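Citrinin polyketide synthase (Monascus purpureus, PDB 5MPT) builds the keto-aldehyde precursor of the mycotoxin citrinin as a non-reducing polyketide synthase, whose C-methyltransferase domain, the part described here, methylates the growing chain. Local coordinates at residues E43-S48 with Q319-D324; E26-F31 with P370-Q375; A150-G155 with F327-G332; H55-F60 with C65-A70; F193-V198 with L225-R230. All coordinates share one frame; numbering follows the deposited sequence. Where two conformers were deposited one is given.

Interaction 1 of 5, residues E43-S48 with Q319-D324; sequences EVMPRS and QVPWVD
Buried apolar packing, helped by one bridging water, joins M45 and S48 of helix 40-62 to V320, P321 and W322 at the start of helix 321-327. It ties the N-terminal helical part to the chain that leaves strand 309-316 of the central sheet. On the apolar side the methyl end of M45 does the touching. Its CE stands 4.0 Å from V320 CG1 and 4.1 Å from V320 CG2, facing both branches, and also meets the proline ring at P321 CD, 4.1 Å away. The chain runs straight through CG and then bends at chi3 (49°), bringing CE to the valine; the two side chains cross at about a right angle. On the polar side S48 OG approaches W322 CD1 obliquely at 3.6 Å. V323 CG2 covers one face of this indole, 3.4 Å above the ring plane, while the ring nitrogen binds the hydroxyl of Y40. A water completes the contact, 2.7 Å from S48 OG and accepting from W322 N at 3.0 Å. W322 lies in the first turn, just after the N-cap V320, and its buried N-H is thus satisfied by a single water that S48 OG of helix 40-62 also holds.

Interaction 2 of 5, residues E26-F31 with P370-Q375; sequences EATDDF and PEANIQ
A372 presents its methyl group to two consecutive side chains of helix 28-34. Its CB lies 4.1 Å from T28 CG2 and equally 4.1 Å from D29 OD1, and no hydrogen bond crosses between the segments. The T28 methyl reaches A372 because CG2 stands anti to the backbone N, which leaves OG1 beside that N (chi1 -57°) and turned to other partners. The hydroxyl is bonded to the carbonyl of K25 and to the side-chain NE2 of Q189 on helix 181-198. The carboxylate of D29 has its polar partners elsewhere: OD2 receives T368 N and OD1 receives R369 N, gripping the chain just ahead of 370-375. These two bonds hold the chain that leads into the short 3-10 segment 370-373, whose own bonds run from N373 N to P370 O (3.1 Å) and from I374 N to E371 O (2.9 Å). E371 in turn holds the backbone N of Y41 with OE2, and I374 is bonded through its backbone to T317 and E318. Residues 370-374 are the last part of the connection between antiparallel strands 361-364 and 375-381, which end the seven-stranded mixed sheet, with strand order 3-2-1-4-5-7-6, of a class I, Rossmann-like methyltransferase.

Interaction 3 of 5, residues A150-G155 with F327-G332; sequences ADCITG and FGLLEG
No ring or other flat side chain of the two segments takes part where C152 and I153 meet L329; the leucine methyls meet the cysteine and the isoleucine. L329 reaches out from a type I turn, F327 to L330, and its CD2 methyl touches both partners, 3.9 Å from C152 CB and 4.1 Å from I153 CG2. Its other branch, CD1, comes to 4.2 Å from C152 SG. In I153, CG1 occupies the place between backbone N and carbonyl carbon (chi1 61°), which turns that longer arm away and offers CG2 to the leucine. Helix 149-154 ends directly afterwards in a Schellman motif at G155. In the last turn before it, T154 OG1, 2.9 Å from A150 O, shares this acceptor with T154 N, the two reaching it from opposite faces of the carbonyl plane. Around the contact, L162 of helix 159-164 packs on C152, while from helix 86-98 M89 packs on I153 and F88 on L329. The turn after helix 321-327 is thus set against the end of helix 149-154 among N-terminal helices.

Interaction 4 of 5, residues H55-F60 with C65-A70; sequences HIVNAF and CPIRSA
Past the end of helix 40-62 the chain doubles back along the helix, and C65 N binds F60 O at 2.8 Å, the donor lying 37° out of the carbonyl plane. P66 then centres an inverse gamma turn, closed by a weak bond from I67 N to C65 O, which brings I67 and R68 alongside the helix. The CG2 methyl of I67 fits between two helical side chains one turn apart, 3.9 Å from V57 CG1 and 3.9 Å from F60 CB. C65 CB also rests on F60 CB, at 4.0 Å, and C65 SG lies obliquely to the phenyl ring, 5.3 Å from its centroid. The outermost contact is polar. R68 bends at chi3 to lay its guanidinium over V57, with CG1 under one face and 3.7 Å from NH1, while N58 OD1 meets its edge. The bond from R68 NH2 to N58 OD1 is 3.0 Å long with an N-H...O angle of 158°, and it lies in the plane of the asparagine carbonyl and near that of the guanidinium. E61 receives R68 N, and I67 O binds R111 NE on strand 108-111. A helix end is thus secured by its own returning chain, within the N-terminal part that matches the methyltransferase-associated helix-turn-helix family, on the way to the small antiparallel sheet.

Interaction 5 of 5, residues F193-V198 with L225-R230; sequences FLEQLV and LPLLER
Segments 193-198 and 225-230 are helical and run nearly the same way, with axes 11.0 Å apart at their closest and a crossing angle of -23°; E195 and L227 are the nearest residues by CA. At this spacing the helices meet through side chains. L227 CD2 packs on L194 CB at 4.2 Å, toward the buried side. Toward the surface, E195 and R230 form a salt bridge, with R230 NH1 donating to E195 OE2 at 2.7 Å. With chi1 at -178° the E195 chain leads straight off the helix and stays extended beyond CG, whereas R230 bends at chi3; the two side chains run roughly perpendicular. The planes of the two charged groups are far from parallel, and this is a single-bond bridge: OE2 is met from above the carboxylate plane, and R230 NH2 remains 3.7 Å from E195 OE1. R230 was modelled in two conformers, so the bridge may be occupied only part of the time. L228 of helix 221-231 packs on V235 and Y237 of strand 235-241. This helix is the crossover between parallel strands 208-213 and 235-241, and helix 181-198 lies beside it, with F193 and L197 packed on helix 14-26.

Interactions 1 and 2 adjoin, their centres about 17 Å apart: I374 touches V320 (CG2 to CG2, 3.7 Å) and M45 (I374 CD1 to M45 SD, 4.0 Å), so the loop before strand 375-381 packs against helix 40-62. That helix also carries interaction 4, whose A59 CB lies 3.6 Å from A150 N of interaction 3. Helix 321-327 and the turn after it link interactions 1 and 3. Interaction 5 touches none of the others; its nearest atoms are about 6 Å from interaction 2. Interaction 1 is near the catalytic centre: the W322 side chain is about 7 Å from that of active-site Y177, about 11 Å from that of active-site H289 and about 10 Å from bound S-adenosyl-L-homocysteine.

Interaction 1 of 5, residues E43-S48 with Q319-D324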
# COMPACT_ATOMS: atom_id res chain seq x y z
N GLU A 43 -13.76 -6.87 -12.61
CA GLU A 43 -13.30 -7.91 -13.54
C GLU A 43 -11.97 -8.56 -13.19
O GLU A 43 -11.78 -9.72 -13.53
CB GLU A 43 -13.21 -7.34 -14.96
CG GLU A 43 -14.53 -6.91 -15.56
CD GLU A 43 -14.40 -6.48 -17.03
OE1 GLU A 43 -13.45 -6.93 -17.71
OE2 GLU A 43 -15.24 -5.68 -17.48
N VAL A 44 -11.05 -7.87 -12.54
CA VAL A 44 -9.73 -8.41 -12.25
C VAL A 44 -9.71 -9.01 -10.86
O VAL A 44 -9.32 -10.17 -10.69
CB VAL A 44 -8.65 -7.32 -12.42
CG1 VAL A 44 -7.28 -7.94 -12.41
CG2 VAL A 44 -8.82 -6.62 -13.75
N MET A 45 -10.22 -8.27 -9.88
CA MET A 45 -10.13 -8.72 -8.49
C MET A 45 -10.87 -10.03 -8.22
O MET A 45 -10.35 -10.83 -7.43
CB MET A 45 -10.64 -7.62 -7.54
CG MET A 45 -9.61 -6.56 -7.25
SD MET A 45 -10.21 -5.18 -6.21
CE MET A 45 -10.95 -6.19 -4.88
N PRO A 46 -12.04 -10.31 -8.79
CA PRO A 46 -12.63 -11.64 -8.57
C PRO A 46 -11.73 -12.74 -9.06
O PRO A 46 -11.71 -13.83 -8.46
CB PRO A 46 -13.96 -11.56 -9.34
CG PRO A 46 -14.29 -10.07 -9.31
CD PRO A 46 -12.97 -9.39 -9.48
N ARG A 47 -10.90 -12.47 -10.07
CA ARG A 47 -10.04 -13.52 -10.59
C ARG A 47 -8.83 -13.71 -9.69
O ARG A 47 -8.42 -14.85 -9.43
CB ARG A 47 -9.59 -13.21 -12.02
CG ARG A 47 -10.76 -13.15 -12.98
CD ARG A 47 -10.33 -12.83 -14.40
NE ARG A 47 -9.62 -13.94 -15.02
CZ ARG A 47 -9.19 -13.96 -16.28
NH1 ARG A 47 -9.39 -12.91 -17.07
NH2 ARG A 47 -8.58 -15.05 -16.74
N SER A 48 -8.27 -12.63 -9.18
CA SER A 48 -7.16 -12.80 -8.25
C SER A 48 -7.64 -13.40 -6.93
O SER A 48 -6.93 -14.19 -6.32
CB SER A 48 -6.44 -11.45 -8.03
OG SER A 48 -7.29 -10.45 -7.50
N GLN A 319 -9.70 -3.10 2.07
CA GLN A 319 -8.96 -4.34 1.91
C GLN A 319 -9.25 -4.97 0.55
O GLN A 319 -10.34 -4.83 -0.01
CB GLN A 319 -9.31 -5.33 3.03
CG GLN A 319 -8.79 -4.93 4.39
CD GLN A 319 -9.36 -5.78 5.50
OE1 GLN A 319 -10.07 -5.28 6.37
NE2 GLN A 319 -9.06 -7.08 5.48
N VAL A 320 -8.23 -5.63 0.01
CA VAL A 320 -8.26 -6.34 -1.27
C VAL A 320 -7.75 -7.75 -0.96
O VAL A 320 -6.70 -7.88 -0.31
CB VAL A 320 -7.37 -5.66 -2.31
CG1 VAL A 320 -7.20 -6.53 -3.55
CG2 VAL A 320 -7.98 -4.32 -2.70
N PRO A 321 -8.43 -8.82 -1.38
CA PRO A 321 -8.00 -10.15 -0.89
C PRO A 321 -6.56 -10.51 -1.23
O PRO A 321 -5.86 -11.01 -0.34
CB PRO A 321 -9.03 -11.10 -1.53
CG PRO A 321 -10.24 -10.28 -1.63
CD PRO A 321 -9.78 -8.90 -1.98
N TRP A 322 -6.08 -10.28 -2.46
CA TRP A 322 -4.71 -10.70 -2.76
C TRP A 322 -3.69 -9.95 -1.91
O TRP A 322 -2.63 -10.50 -1.61
CB TRP A 322 -4.36 -10.55 -4.23
CG TRP A 322 -4.19 -9.12 -4.80
CD1 TRP A 322 -5.10 -8.41 -5.51
CD2 TRP A 322 -3.02 -8.27 -4.66
NE1 TRP A 322 -4.58 -7.18 -5.83
CE2 TRP A 322 -3.31 -7.07 -5.33
CE3 TRP A 322 -1.77 -8.42 -4.06
CZ2 TRP A 322 -2.40 -6.05 -5.41
CZ3 TRP A 322 -0.88 -7.41 -4.14
CH2 TRP A 322 -1.19 -6.23 -4.81
N VAL A 323 -3.98 -8.70 -1.54
CA VAL A 323 -3.07 -7.95 -0.68
C VAL A 323 -2.98 -8.60 0.70
O VAL A 323 -1.88 -8.87 1.22
CB VAL A 323 -3.52 -6.48 -0.58
CG1 VAL A 323 -2.63 -5.69 0.38
CG2 VAL A 323 -3.57 -5.84 -1.98
N ASP A 324 -4.13 -8.83 1.34
CA ASP A 324 -4.12 -9.57 2.60
C ASP A 324 -3.46 -10.93 2.46
O ASP A 324 -2.71 -11.36 3.34
CB ASP A 324 -5.54 -9.74 3.12
CG ASP A 324 -6.03 -8.51 3.83
OD1 ASP A 324 -5.27 -8.02 4.68
OD2 ASP A 324 -7.16 -8.05 3.56
O HOH W 1 -7.88 -10.26 -4.85

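Interaction 2 of 5, residues E26-F31 with P370-Q375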
# COMPACT_ATOMS: atom_id res chain seq x y z
N GLU A 26 -10.92 16.09 -8.35
CA GLU A 26 -12.02 15.95 -9.30
C GLU A 26 -11.67 15.06 -10.49
O GLU A 26 -12.58 14.61 -11.17
CB GLU A 26 -12.47 17.33 -9.77
CG GLU A 26 -13.08 18.11 -8.62
CD GLU A 26 -13.49 19.53 -8.95
OE1 GLU A 26 -13.25 20.00 -10.09
OE2 GLU A 26 -14.07 20.18 -8.04
N ALA A 27 -10.39 14.79 -10.73
CA ALA A 27 -9.96 13.95 -11.84
C ALA A 27 -9.72 12.50 -11.43
O ALA A 27 -9.18 11.74 -12.23
CB ALA A 27 -8.67 14.52 -12.44
N THR A 28 -10.08 12.12 -10.20
CA THR A 28 -9.78 10.76 -9.71
C THR A 28 -10.26 9.67 -10.67
O THR A 28 -9.48 8.79 -11.05
CB THR A 28 -10.37 10.55 -8.30
OG1 THR A 28 -9.86 11.54 -7.40
CG2 THR A 28 -9.99 9.18 -7.74
N ASP A 29 -11.53 9.72 -11.07
CA ASP A 29 -12.08 8.72 -12.00
C ASP A 29 -11.37 8.74 -13.34
O ASP A 29 -11.16 7.69 -13.96
CB ASP A 29 -13.56 8.96 -12.20
CG ASP A 29 -14.40 8.57 -11.03
OD1 ASP A 29 -14.01 7.63 -10.31
OD2 ASP A 29 -15.47 9.16 -10.83
N ASP A 30 -10.95 9.93 -13.78
CA ASP A 30 -10.15 10.03 -14.99
C ASP A 30 -8.83 9.30 -14.86
O ASP A 30 -8.38 8.67 -15.82
CB ASP A 30 -9.86 11.50 -15.34
CG ASP A 30 -11.12 12.32 -15.66
OD1 ASP A 30 -11.79 12.03 -16.67
OD2 ASP A 30 -11.41 13.30 -14.94
N PHE A 31 -8.16 9.44 -13.70
CA PHE A 31 -6.89 8.73 -13.53
C PHE A 31 -7.10 7.22 -13.50
O PHE A 31 -6.30 6.47 -14.07
CB PHE A 31 -6.15 9.19 -12.26
CG PHE A 31 -5.42 10.49 -12.45
CD1 PHE A 31 -4.16 10.50 -13.01
CD2 PHE A 31 -6.05 11.68 -12.21
CE1 PHE A 31 -3.54 11.64 -13.26
CE2 PHE A 31 -5.40 12.86 -12.45
CZ PHE A 31 -4.14 12.83 -12.98
N PRO A 370 -15.76 2.33 -8.50
CA PRO A 370 -15.51 1.59 -7.25
C PRO A 370 -14.06 1.60 -6.83
O PRO A 370 -13.78 1.56 -5.63
CB PRO A 370 -16.01 0.17 -7.59
CG PRO A 370 -16.00 0.09 -9.10
CD PRO A 370 -16.34 1.47 -9.55
N GLU A 371 -13.12 1.67 -7.78
CA GLU A 371 -11.71 1.68 -7.46
C GLU A 371 -11.31 2.93 -6.70
O GLU A 371 -10.32 2.90 -5.98
CB GLU A 371 -10.89 1.56 -8.74
CG GLU A 371 -11.09 0.27 -9.50
CD GLU A 371 -12.30 0.22 -10.43
OE1 GLU A 371 -12.91 1.28 -10.77
OE2 GLU A 371 -12.64 -0.91 -10.86
N ALA A 372 -12.05 4.03 -6.87
CA ALA A 372 -11.78 5.25 -6.12
C ALA A 372 -11.88 5.04 -4.62
O ALA A 372 -11.41 5.89 -3.87
CB ALA A 372 -12.73 6.38 -6.57
N ASN A 373 -12.44 3.92 -4.15
CA ASN A 373 -12.49 3.60 -2.73
C ASN A 373 -11.37 2.68 -2.29
O ASN A 373 -11.15 2.51 -1.08
CB ASN A 373 -13.84 2.97 -2.37
CG ASN A 373 -15.01 3.88 -2.66
OD1 ASN A 373 -14.97 5.07 -2.36
ND2 ASN A 373 -16.05 3.33 -3.29
N ILE A 374 -10.58 2.16 -3.23
CA ILE A 374 -9.59 1.15 -2.84
C ILE A 374 -8.35 1.79 -2.24
O ILE A 374 -7.85 1.35 -1.20
CB ILE A 374 -9.22 0.25 -4.04
CG1 ILE A 374 -10.45 -0.49 -4.55
CG2 ILE A 374 -8.12 -0.72 -3.65
CD1 ILE A 374 -10.23 -1.15 -5.90
N GLN A 375 -7.80 2.79 -2.92
CA GLN A 375 -6.77 3.66 -2.38
C GLN A 375 -7.20 5.09 -2.53
O GLN A 375 -8.02 5.43 -3.38
CB GLN A 375 -5.42 3.48 -3.08
CG GLN A 375 -5.05 2.02 -3.26
CD GLN A 375 -3.59 1.78 -3.08
OE1 GLN A 375 -3.06 1.94 -1.97
NE2 GLN A 375 -2.90 1.42 -4.14

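Interaction 3 of 5, residues A150-G155 with F327-G332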
# COMPACT_ATOMS: atom_id res chain seq x y z
N ALA A 150 1.18 -23.42 2.55
CA ALA A 150 1.25 -24.34 3.68
C ALA A 150 2.62 -24.27 4.33
O ALA A 150 2.74 -24.21 5.57
CB ALA A 150 0.91 -25.77 3.22
N ASP A 151 3.69 -24.24 3.52
CA ASP A 151 5.02 -24.13 4.11
C ASP A 151 5.19 -22.84 4.91
O ASP A 151 5.83 -22.85 5.97
CB ASP A 151 6.09 -24.23 3.02
CG ASP A 151 6.31 -25.64 2.56
OD1 ASP A 151 5.65 -26.53 3.14
OD2 ASP A 151 7.15 -25.85 1.66
N CYS A 152 4.63 -21.71 4.42
CA CYS A 152 4.76 -20.45 5.14
C CYS A 152 4.00 -20.46 6.46
O CYS A 152 4.55 -20.08 7.50
CB CYS A 152 4.28 -19.26 4.28
SG CYS A 152 5.39 -18.85 2.96
N ILE A 153 2.73 -20.87 6.46
CA ILE A 153 1.99 -20.72 7.69
C ILE A 153 2.47 -21.69 8.76
O ILE A 153 2.24 -21.42 9.94
CB ILE A 153 0.48 -20.87 7.51
CG1 ILE A 153 0.08 -22.23 6.98
CG2 ILE A 153 -0.06 -19.76 6.49
CD1 ILE A 153 -1.45 -22.40 6.83
N THR A 154 3.16 -22.78 8.40
CA THR A 154 3.73 -23.69 9.40
C THR A 154 5.17 -23.36 9.77
O THR A 154 5.68 -23.94 10.73
CB THR A 154 3.65 -25.14 8.92
OG1 THR A 154 4.38 -25.31 7.70
CG2 THR A 154 2.23 -25.51 8.72
N GLY A 155 5.82 -22.43 9.08
CA GLY A 155 7.16 -22.04 9.41
C GLY A 155 8.24 -22.71 8.59
O GLY A 155 9.42 -22.39 8.79
N PHE A 327 0.57 -10.12 1.96
CA PHE A 327 1.21 -9.34 3.01
C PHE A 327 0.82 -9.82 4.39
O PHE A 327 1.60 -9.62 5.34
CB PHE A 327 0.88 -7.86 2.82
CG PHE A 327 1.59 -7.25 1.65
CD1 PHE A 327 1.03 -7.27 0.39
CD2 PHE A 327 2.80 -6.61 1.83
CE1 PHE A 327 1.69 -6.71 -0.70
CE2 PHE A 327 3.46 -6.02 0.75
CZ PHE A 327 2.91 -6.07 -0.50
N GLY A 328 -0.31 -10.50 4.52
CA GLY A 328 -0.68 -11.00 5.81
C GLY A 328 0.28 -12.04 6.35
O GLY A 328 0.25 -12.31 7.55
N LEU A 329 1.16 -12.57 5.50
CA LEU A 329 2.20 -13.49 5.93
C LEU A 329 3.36 -12.79 6.62
O LEU A 329 4.24 -13.49 7.16
CB LEU A 329 2.79 -14.25 4.74
CG LEU A 329 1.93 -15.27 4.01
CD1 LEU A 329 2.65 -15.70 2.76
CD2 LEU A 329 1.68 -16.45 4.92
N LEU A 330 3.39 -11.46 6.61
CA LEU A 330 4.57 -10.70 7.02
C LEU A 330 4.30 -10.01 8.34
O LEU A 330 3.26 -9.37 8.53
CB LEU A 330 4.92 -9.67 5.95
CG LEU A 330 5.07 -10.28 4.56
CD1 LEU A 330 5.25 -9.21 3.50
CD2 LEU A 330 6.23 -11.28 4.51
N GLU A 331 5.29 -10.10 9.25
CA GLU A 331 5.17 -9.47 10.56
C GLU A 331 4.83 -7.99 10.45
O GLU A 331 4.13 -7.46 11.32
CB GLU A 331 6.48 -9.66 11.34
CG GLU A 331 6.85 -11.08 11.71
CD GLU A 331 7.83 -11.13 12.87
OE1 GLU A 331 7.91 -10.13 13.61
OE2 GLU A 331 8.52 -12.15 13.04
N GLY A 332 5.30 -7.32 9.40
CA GLY A 332 5.08 -5.89 9.20
C GLY A 332 3.64 -5.50 8.96
O GLY A 332 3.33 -4.31 9.00

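Interaction 4 of 5, residues H55-F60 with C65-A70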
# COMPACT_ATOMS: atom_id res chain seq x y z
N HIS A 55 -5.33 -21.42 -4.04
CA HIS A 55 -4.08 -21.67 -3.33
C HIS A 55 -4.33 -22.08 -1.89
O HIS A 55 -3.64 -22.95 -1.35
CB HIS A 55 -3.21 -20.42 -3.34
CG HIS A 55 -2.44 -20.20 -4.60
ND1 HIS A 55 -1.54 -21.11 -5.10
CD2 HIS A 55 -2.39 -19.13 -5.42
CE1 HIS A 55 -0.97 -20.62 -6.18
NE2 HIS A 55 -1.47 -19.41 -6.40
N ILE A 56 -5.34 -21.49 -1.26
CA ILE A 56 -5.67 -21.83 0.12
C ILE A 56 -6.17 -23.26 0.19
O ILE A 56 -5.75 -24.05 1.05
CB ILE A 56 -6.70 -20.84 0.67
CG1 ILE A 56 -6.08 -19.47 0.85
CG2 ILE A 56 -7.26 -21.35 2.00
CD1 ILE A 56 -7.07 -18.37 0.90
N VAL A 57 -7.07 -23.63 -0.73
CA VAL A 57 -7.60 -24.98 -0.75
C VAL A 57 -6.47 -26.00 -0.90
O VAL A 57 -6.40 -27.00 -0.18
CB VAL A 57 -8.64 -25.14 -1.87
CG1 VAL A 57 -8.96 -26.61 -2.05
CG2 VAL A 57 -9.91 -24.39 -1.54
N ASN A 58 -5.53 -25.71 -1.81
CA ASN A 58 -4.38 -26.59 -1.99
C ASN A 58 -3.55 -26.71 -0.72
O ASN A 58 -3.09 -27.80 -0.39
CB ASN A 58 -3.52 -26.08 -3.14
CG ASN A 58 -4.12 -26.34 -4.48
OD1 ASN A 58 -5.04 -27.16 -4.62
ND2 ASN A 58 -3.60 -25.65 -5.50
N ALA A 59 -3.32 -25.60 -0.02
CA ALA A 59 -2.55 -25.64 1.22
C ALA A 59 -3.26 -26.46 2.29
O ALA A 59 -2.65 -27.23 3.04
CB ALA A 59 -2.28 -24.20 1.69
N PHE A 60 -4.58 -26.29 2.38
CA PHE A 60 -5.37 -27.01 3.36
C PHE A 60 -5.29 -28.52 3.13
O PHE A 60 -5.09 -29.31 4.07
CB PHE A 60 -6.80 -26.50 3.26
CG PHE A 60 -7.07 -25.32 4.13
CD1 PHE A 60 -6.11 -24.34 4.33
CD2 PHE A 60 -8.29 -25.20 4.78
CE1 PHE A 60 -6.35 -23.27 5.16
CE2 PHE A 60 -8.53 -24.11 5.60
CZ PHE A 60 -7.58 -23.16 5.79
N CYS A 65 -6.42 -31.22 5.65
CA CYS A 65 -7.83 -30.85 5.61
C CYS A 65 -8.41 -31.21 4.26
O CYS A 65 -8.10 -30.53 3.26
CB CYS A 65 -8.02 -29.35 5.86
SG CYS A 65 -9.75 -28.88 6.01
N PRO A 66 -9.30 -32.23 4.18
CA PRO A 66 -9.82 -32.76 2.91
C PRO A 66 -10.94 -31.91 2.32
O PRO A 66 -11.99 -32.41 1.93
CB PRO A 66 -10.32 -34.15 3.30
CG PRO A 66 -10.79 -33.94 4.69
CD PRO A 66 -9.80 -33.02 5.32
N ILE A 67 -10.71 -30.60 2.27
CA ILE A 67 -11.78 -29.68 1.92
C ILE A 67 -12.26 -29.93 0.49
O ILE A 67 -13.44 -29.77 0.20
CB ILE A 67 -11.29 -28.23 2.15
CG1 ILE A 67 -12.36 -27.21 1.73
CG2 ILE A 67 -9.96 -27.98 1.44
CD1 ILE A 67 -12.13 -25.79 2.31
N ARG A 68 -11.36 -30.37 -0.39
CA ARG A 68 -11.76 -30.56 -1.78
C ARG A 68 -12.76 -31.70 -1.92
O ARG A 68 -13.63 -31.65 -2.79
CB ARG A 68 -10.53 -30.82 -2.65
CG ARG A 68 -10.81 -30.63 -4.13
CD ARG A 68 -9.67 -31.12 -4.99
NE ARG A 68 -8.37 -30.91 -4.37
CZ ARG A 68 -7.70 -29.77 -4.40
NH1 ARG A 68 -8.20 -28.70 -5.02
NH2 ARG A 68 -6.51 -29.70 -3.80
N SER A 69 -12.67 -32.72 -1.07
CA SER A 69 -13.52 -33.89 -1.19
C SER A 69 -14.59 -33.98 -0.10
O SER A 69 -15.42 -34.90 -0.13
CB SER A 69 -12.66 -35.15 -1.16
OG SER A 69 -11.81 -35.15 -0.02
N ALA A 70 -14.61 -33.03 0.83
CA ALA A 70 -15.52 -33.10 1.96
C ALA A 70 -16.96 -32.95 1.50
O ALA A 70 -17.27 -32.14 0.61
CB ALA A 70 -15.19 -32.01 2.98

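Interaction 5 of 5, residues F193-V198 with L225-R230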
# COMPACT_ATOMS: atom_id res chain seq x y z
N PHE A 193 -1.13 16.57 -9.10
CA PHE A 193 -1.34 17.48 -7.99
C PHE A 193 -0.10 18.34 -7.78
O PHE A 193 -0.17 19.58 -7.70
CB PHE A 193 -1.67 16.68 -6.73
CG PHE A 193 -1.45 17.45 -5.47
CD1 PHE A 193 -2.21 18.59 -5.19
CD2 PHE A 193 -0.49 17.04 -4.56
CE1 PHE A 193 -2.01 19.33 -4.06
CE2 PHE A 193 -0.29 17.77 -3.40
CZ PHE A 193 -1.04 18.94 -3.14
N LEU A 194 1.08 17.69 -7.69
CA LEU A 194 2.30 18.44 -7.40
C LEU A 194 2.64 19.41 -8.53
O LEU A 194 3.10 20.53 -8.27
CB LEU A 194 3.46 17.48 -7.15
CG LEU A 194 3.39 16.70 -5.83
CD1 LEU A 194 4.45 15.60 -5.80
CD2 LEU A 194 3.55 17.66 -4.63
N GLU A 195 2.44 19.01 -9.80
CA GLU A 195 2.72 19.91 -10.90
C GLU A 195 1.83 21.13 -10.82
O GLU A 195 2.30 22.27 -10.97
CB GLU A 195 2.53 19.18 -12.24
CG GLU A 195 2.84 20.07 -13.40
CD GLU A 195 3.02 19.33 -14.70
OE1 GLU A 195 2.51 18.21 -14.81
OE2 GLU A 195 3.69 19.86 -15.61
N GLN A 196 0.53 20.93 -10.56
CA GLN A 196 -0.38 22.06 -10.47
C GLN A 196 -0.06 22.92 -9.26
O GLN A 196 -0.25 24.15 -9.27
CB GLN A 196 -1.82 21.55 -10.42
CG GLN A 196 -2.29 20.93 -11.72
CD GLN A 196 -2.30 21.96 -12.84
OE1 GLN A 196 -2.75 23.09 -12.66
NE2 GLN A 196 -1.69 21.60 -13.96
N LEU A 197 0.43 22.27 -8.20
CA LEU A 197 0.87 22.99 -7.00
C LEU A 197 2.03 23.91 -7.31
O LEU A 197 2.00 25.10 -6.98
CB LEU A 197 1.27 21.99 -5.92
CG LEU A 197 1.86 22.58 -4.64
CD1 LEU A 197 0.80 23.40 -3.93
CD2 LEU A 197 2.42 21.53 -3.71
N VAL A 198 3.06 23.38 -7.95
CA VAL A 198 4.28 24.15 -8.20
C VAL A 198 4.03 25.36 -9.11
O VAL A 198 4.64 26.43 -8.91
CB VAL A 198 5.35 23.17 -8.72
CG1 VAL A 198 6.59 23.87 -9.22
CG2 VAL A 198 5.74 22.21 -7.63
N LEU A 225 11.00 12.16 -9.23
CA LEU A 225 12.29 12.77 -9.55
C LEU A 225 12.30 13.32 -10.97
O LEU A 225 12.66 14.50 -11.14
CB LEU A 225 13.42 11.76 -9.34
CG LEU A 225 13.92 11.54 -7.90
CD1 LEU A 225 12.79 11.61 -6.88
CD2 LEU A 225 14.65 10.22 -7.79
N PRO A 226 11.94 12.55 -12.01
CA PRO A 226 11.80 13.14 -13.35
C PRO A 226 10.82 14.28 -13.38
O PRO A 226 11.03 15.26 -14.12
CB PRO A 226 11.32 11.96 -14.20
CG PRO A 226 11.73 10.77 -13.47
CD PRO A 226 11.67 11.10 -12.02
N LEU A 227 9.74 14.18 -12.62
CA LEU A 227 8.79 15.29 -12.54
C LEU A 227 9.47 16.57 -12.04
O LEU A 227 9.32 17.63 -12.64
CB LEU A 227 7.62 14.92 -11.63
CG LEU A 227 6.63 16.08 -11.42
CD1 LEU A 227 5.93 16.44 -12.73
CD2 LEU A 227 5.61 15.79 -10.35
N LEU A 228 10.20 16.48 -10.93
CA LEU A 228 10.85 17.68 -10.39
C LEU A 228 11.97 18.16 -11.31
O LEU A 228 12.22 19.37 -11.42
CB LEU A 228 11.39 17.38 -9.00
CG LEU A 228 10.30 17.05 -7.97
CD1 LEU A 228 10.86 16.35 -6.76
CD2 LEU A 228 9.60 18.33 -7.56
N GLU A 229 12.66 17.23 -11.97
CA GLU A 229 13.65 17.59 -12.97
C GLU A 229 13.03 18.45 -14.07
O GLU A 229 13.56 19.51 -14.42
CB GLU A 229 14.24 16.30 -13.55
CG GLU A 229 15.43 16.45 -14.49
CD GLU A 229 15.97 15.09 -14.92
OE1 GLU A 229 15.17 14.24 -15.39
OE2 GLU A 229 17.19 14.86 -14.76
N ARG A 230 11.88 18.05 -14.59
CA ARG A 230 11.24 18.75 -15.70
C ARG A 230 10.63 20.08 -15.27
O ARG A 230 10.58 21.03 -16.06
CB ARG A 230 10.14 17.88 -16.32
CG ARG A 230 9.06 18.66 -17.06
CD ARG A 230 8.15 17.76 -17.87
NE ARG A 230 7.34 16.88 -17.04
CZ ARG A 230 6.15 17.19 -16.53
NH1 ARG A 230 5.62 18.38 -16.75
NH2 ARG A 230 5.49 16.31 -15.80